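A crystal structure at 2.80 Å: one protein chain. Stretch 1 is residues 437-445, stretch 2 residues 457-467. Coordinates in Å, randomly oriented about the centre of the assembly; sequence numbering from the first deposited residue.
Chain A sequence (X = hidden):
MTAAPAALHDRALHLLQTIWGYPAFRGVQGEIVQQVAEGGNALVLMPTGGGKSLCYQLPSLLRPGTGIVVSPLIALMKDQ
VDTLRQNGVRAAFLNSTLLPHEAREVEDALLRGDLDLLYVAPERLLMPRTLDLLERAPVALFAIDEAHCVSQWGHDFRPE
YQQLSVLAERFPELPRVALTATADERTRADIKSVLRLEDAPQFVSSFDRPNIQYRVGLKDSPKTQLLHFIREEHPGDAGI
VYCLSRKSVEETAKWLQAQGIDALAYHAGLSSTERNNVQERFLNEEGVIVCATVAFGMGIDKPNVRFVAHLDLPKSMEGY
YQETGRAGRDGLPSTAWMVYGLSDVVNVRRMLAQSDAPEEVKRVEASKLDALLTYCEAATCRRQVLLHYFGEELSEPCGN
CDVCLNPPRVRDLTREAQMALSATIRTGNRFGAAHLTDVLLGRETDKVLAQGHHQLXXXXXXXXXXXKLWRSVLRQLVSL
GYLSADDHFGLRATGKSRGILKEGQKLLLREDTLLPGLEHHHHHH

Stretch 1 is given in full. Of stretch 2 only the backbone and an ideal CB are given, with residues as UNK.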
# COMPACT_ATOMS: atom_id res chain seq x y z
N THR A 437 9.18 8.61 -29.56
CA THR A 437 9.03 7.56 -30.57
C THR A 437 9.50 8.07 -31.92
O THR A 437 10.05 7.31 -32.72
CB THR A 437 7.59 7.06 -30.64
OG1 THR A 437 7.17 6.61 -29.34
CG2 THR A 437 7.44 5.96 -31.66
N ASP A 438 9.27 9.37 -32.16
CA ASP A 438 9.72 10.04 -33.39
C ASP A 438 11.23 10.04 -33.46
O ASP A 438 11.81 9.71 -34.50
CB ASP A 438 9.23 11.50 -33.45
CG ASP A 438 7.82 11.63 -34.02
OD1 ASP A 438 7.39 10.72 -34.78
OD2 ASP A 438 7.15 12.64 -33.68
N VAL A 439 11.85 10.42 -32.35
CA VAL A 439 13.29 10.45 -32.27
C VAL A 439 13.81 9.05 -32.51
O VAL A 439 14.70 8.83 -33.35
CB VAL A 439 13.77 10.98 -30.90
CG1 VAL A 439 15.28 10.91 -30.81
CG2 VAL A 439 13.28 12.42 -30.67
N LEU A 440 13.25 8.09 -31.79
CA LEU A 440 13.66 6.70 -31.94
C LEU A 440 13.57 6.22 -33.39
O LEU A 440 14.41 5.45 -33.84
CB LEU A 440 12.82 5.81 -31.03
CG LEU A 440 13.20 5.86 -29.55
CD1 LEU A 440 12.12 5.19 -28.68
CD2 LEU A 440 14.55 5.19 -29.34
N LEU A 441 12.55 6.68 -34.12
CA LEU A 441 12.28 6.18 -35.46
C LEU A 441 13.05 6.94 -36.52
O LEU A 441 13.19 6.48 -37.66
CB LEU A 441 10.78 6.27 -35.76
CG LEU A 441 9.89 5.23 -35.09
CD1 LEU A 441 8.46 5.53 -35.40
CD2 LEU A 441 10.26 3.83 -35.55
N GLY A 442 13.56 8.10 -36.14
CA GLY A 442 14.30 8.90 -37.09
C GLY A 442 13.34 9.63 -38.01
O GLY A 442 13.62 9.75 -39.20
N ARG A 443 12.20 10.05 -37.46
CA ARG A 443 11.24 10.85 -38.22
C ARG A 443 11.47 12.34 -37.99
O ARG A 443 11.48 12.80 -36.84
CB ARG A 443 9.81 10.52 -37.84
CG ARG A 443 9.33 9.12 -38.15
CD ARG A 443 8.00 8.95 -37.41
NE ARG A 443 7.24 7.77 -37.81
CZ ARG A 443 6.17 7.35 -37.15
NH1 ARG A 443 5.76 8.04 -36.08
NH2 ARG A 443 5.51 6.26 -37.54
N GLU A 444 11.63 13.09 -39.08
CA GLU A 444 11.86 14.53 -38.96
C GLU A 444 10.55 15.29 -38.88
O GLU A 444 10.22 16.08 -39.77
CB GLU A 444 12.73 15.05 -40.11
CG GLU A 444 13.93 14.16 -40.43
CD GLU A 444 15.16 14.96 -40.88
OE1 GLU A 444 15.21 16.17 -40.60
OE2 GLU A 444 16.08 14.36 -41.48
N THR A 445 9.81 15.06 -37.79
CA THR A 445 8.62 15.85 -37.49
C THR A 445 9.15 17.24 -37.23
O THR A 445 10.35 17.43 -37.04
CB THR A 445 7.84 15.35 -36.26
OG1 THR A 445 7.87 13.92 -36.20
CG2 THR A 445 6.39 15.84 -36.29
N UNK A 457 23.07 12.09 -31.83
CA UNK A 457 23.55 10.78 -32.31
C UNK A 457 22.54 9.63 -32.15
O UNK A 457 22.68 8.61 -32.82
CB UNK A 457 24.83 10.41 -31.56
N UNK A 458 21.55 9.81 -31.27
CA UNK A 458 20.52 8.80 -30.98
C UNK A 458 19.36 8.76 -31.99
O UNK A 458 18.45 7.93 -31.88
CB UNK A 458 19.95 9.06 -29.58
N UNK A 459 19.39 9.67 -32.95
CA UNK A 459 18.26 9.87 -33.86
C UNK A 459 18.11 8.69 -34.80
O UNK A 459 19.07 8.30 -35.47
CB UNK A 459 18.43 11.16 -34.66
N UNK A 460 16.95 8.04 -34.77
CA UNK A 460 16.69 6.95 -35.68
C UNK A 460 17.39 5.66 -35.33
O UNK A 460 17.39 4.72 -36.12
CB UNK A 460 17.09 7.37 -37.10
N UNK A 461 17.96 5.59 -34.14
CA UNK A 461 18.66 4.39 -33.71
C UNK A 461 17.66 3.23 -33.57
O UNK A 461 18.06 2.06 -33.49
CB UNK A 461 19.39 4.64 -32.39
N UNK A 462 16.37 3.56 -33.53
CA UNK A 462 15.32 2.57 -33.38
C UNK A 462 14.49 2.35 -34.64
O UNK A 462 13.33 1.95 -34.55
CB UNK A 462 14.40 2.98 -32.23
N UNK A 463 15.05 2.65 -35.81
CA UNK A 463 14.29 2.61 -37.07
C UNK A 463 13.87 1.18 -37.40
O UNK A 463 12.95 0.95 -38.18
CB UNK A 463 15.12 3.19 -38.22
N UNK A 464 14.52 0.24 -36.73
CA UNK A 464 14.27 -1.19 -36.81
C UNK A 464 12.83 -1.62 -36.53
O UNK A 464 12.31 -2.55 -37.14
CB UNK A 464 15.20 -1.91 -35.83
N UNK A 465 12.19 -0.93 -35.59
CA UNK A 465 10.85 -1.26 -35.11
C UNK A 465 9.87 -0.25 -35.63
O UNK A 465 10.27 0.77 -36.19
CB UNK A 465 10.80 -1.31 -33.58
N UNK A 466 8.58 -0.55 -35.50
CA UNK A 466 7.56 0.41 -35.90
C UNK A 466 7.01 1.18 -34.72
O UNK A 466 7.36 0.91 -33.56
CB UNK A 466 6.42 -0.30 -36.63
N UNK A 467 6.11 2.11 -35.01
CA UNK A 467 5.55 2.98 -33.99
C UNK A 467 4.88 2.24 -32.84
O UNK A 467 4.88 2.73 -31.71
CB UNK A 467 4.54 3.93 -34.63

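At position 457 phi is near -65° and nothing of stretch 1 lies within 5.5 Å of the ideal CB, so almost any residue would suit, proline included. It is Pro457, and it makes no contact.

Position 458 points sideways, its ideal CB 5.2 Å from Val439 CG1. A small or medium side chain with a methyl group would fit. It is Thr458, whose CG2 lies 3.9 Å from Val439 CG1.

Position 459 also points sideways, with its ideal CB 4.6 Å from Val439 O and 5.3 Å from Gly442 CA. Gly442, just past the helix end, has no side chain, which leaves room where a long apolar or flat aromatic group could lie. It is Phe459, chi1 t. Gly442 CA sits over one ring face, 3.7 Å from the centroid of the Phe459 ring, in a CH-pi contact. Arg443 O is at the ring edge, 3.4 Å from Phe459 CZ. Phe459 CD1 also meets Val439 CG1 at 4.1 Å.

Position 460 has phi 75°, which favours glycine. An ideal CB would be a tight 3.2 Å from Gly442 CA. Its backbone N faces a carbonyl at the helix end. It is Gly460; Gly460 N donates to Val439 O at 2.8 Å, and Gly460 CA approaches Leu440 O at 3.3 Å in a CA-H...O contact.

Position 461 points sideways, with ideal CB 5.3 Å from Leu440 O. Many residues would do; an apolar one could reach the leucine. It is Val461, chi1 p, its CG1 4.3 Å from Leu440 CD2.

Position 462 has a negative phi, -109°, so the backbone alone does not demand glycine. The neighbour does: an ideal CB points toward stretch 1 and clashes with Leu440 O at 2.9 Å. It is Gly462, whose N donates to that same Leu440 O at 2.7 Å.

Position 463 points sideways, its CB near Leu441 O. A long polar chain could run off freely. It is Lys463; Lys463 CB lies 3.8 Å from Leu441 O and the chain end leads away.

Positions 464, 465 and 466 have no stretch 1 atom within 5.5 Å of their ideal CB and allow many residues. They are Glu464, His465 and Asp466. The backbone His465 O lies 3.1 Å from Leu441 CD2. Asp466 caps the helix that follows.

Position 467 has its ideal CB 3.8 Å from Arg443 NH2 and 4.3 Å from Leu441 CD1. An acid is the obvious choice, though a neutral acceptor could also serve. It is Glu467. Glu467 OE1 accepts from Arg443 NH1 at 2.9 Å and from Arg443 NH2 at 3.0 Å, as part of a salt bridge.

Stretch 2 457-467: PTFGVGKEHDE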
# COMPACT_ATOMS: atom_id res chain seq x y z
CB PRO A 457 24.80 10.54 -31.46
CG PRO A 457 24.53 11.28 -30.22
CD PRO A 457 23.83 12.54 -30.66
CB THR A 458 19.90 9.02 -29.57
OG1 THR A 458 19.22 7.84 -29.13
CG2 THR A 458 18.90 10.15 -29.61
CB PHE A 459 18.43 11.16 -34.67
CG PHE A 459 17.20 11.59 -35.42
CD1 PHE A 459 16.05 11.98 -34.74
CD2 PHE A 459 17.17 11.57 -36.81
CE1 PHE A 459 14.90 12.38 -35.43
CE2 PHE A 459 16.03 11.97 -37.51
CZ PHE A 459 14.89 12.37 -36.82
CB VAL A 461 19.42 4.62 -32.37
CG1 VAL A 461 18.42 4.85 -31.20
CG2 VAL A 461 20.39 3.45 -32.08
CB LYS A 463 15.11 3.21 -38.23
CG LYS A 463 16.41 2.46 -38.49
CD LYS A 463 17.16 2.97 -39.72
CE LYS A 463 18.19 1.94 -40.19
NZ LYS A 463 18.78 2.26 -41.53
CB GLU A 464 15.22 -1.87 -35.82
CG GLU A 464 14.97 -3.33 -35.54
CD GLU A 464 15.83 -3.82 -34.39
OE1 GLU A 464 16.55 -2.97 -33.81
OE2 GLU A 464 15.75 -5.03 -34.06
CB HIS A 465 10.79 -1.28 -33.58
CG HIS A 465 11.60 -2.38 -32.96
ND1 HIS A 465 11.14 -3.68 -32.86
CD2 HIS A 465 12.85 -2.38 -32.44
CE1 HIS A 465 12.06 -4.42 -32.29
NE2 HIS A 465 13.11 -3.66 -32.03
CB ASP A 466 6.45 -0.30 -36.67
CG ASP A 466 5.95 -1.54 -35.98
OD1 ASP A 466 5.92 -1.57 -34.73
OD2 ASP A 466 5.60 -2.50 -36.71
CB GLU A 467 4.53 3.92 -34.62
CG GLU A 467 3.93 4.87 -33.63
CD GLU A 467 3.11 5.95 -34.28
OE1 GLU A 467 3.46 6.35 -35.41
OE2 GLU A 467 2.15 6.43 -33.63
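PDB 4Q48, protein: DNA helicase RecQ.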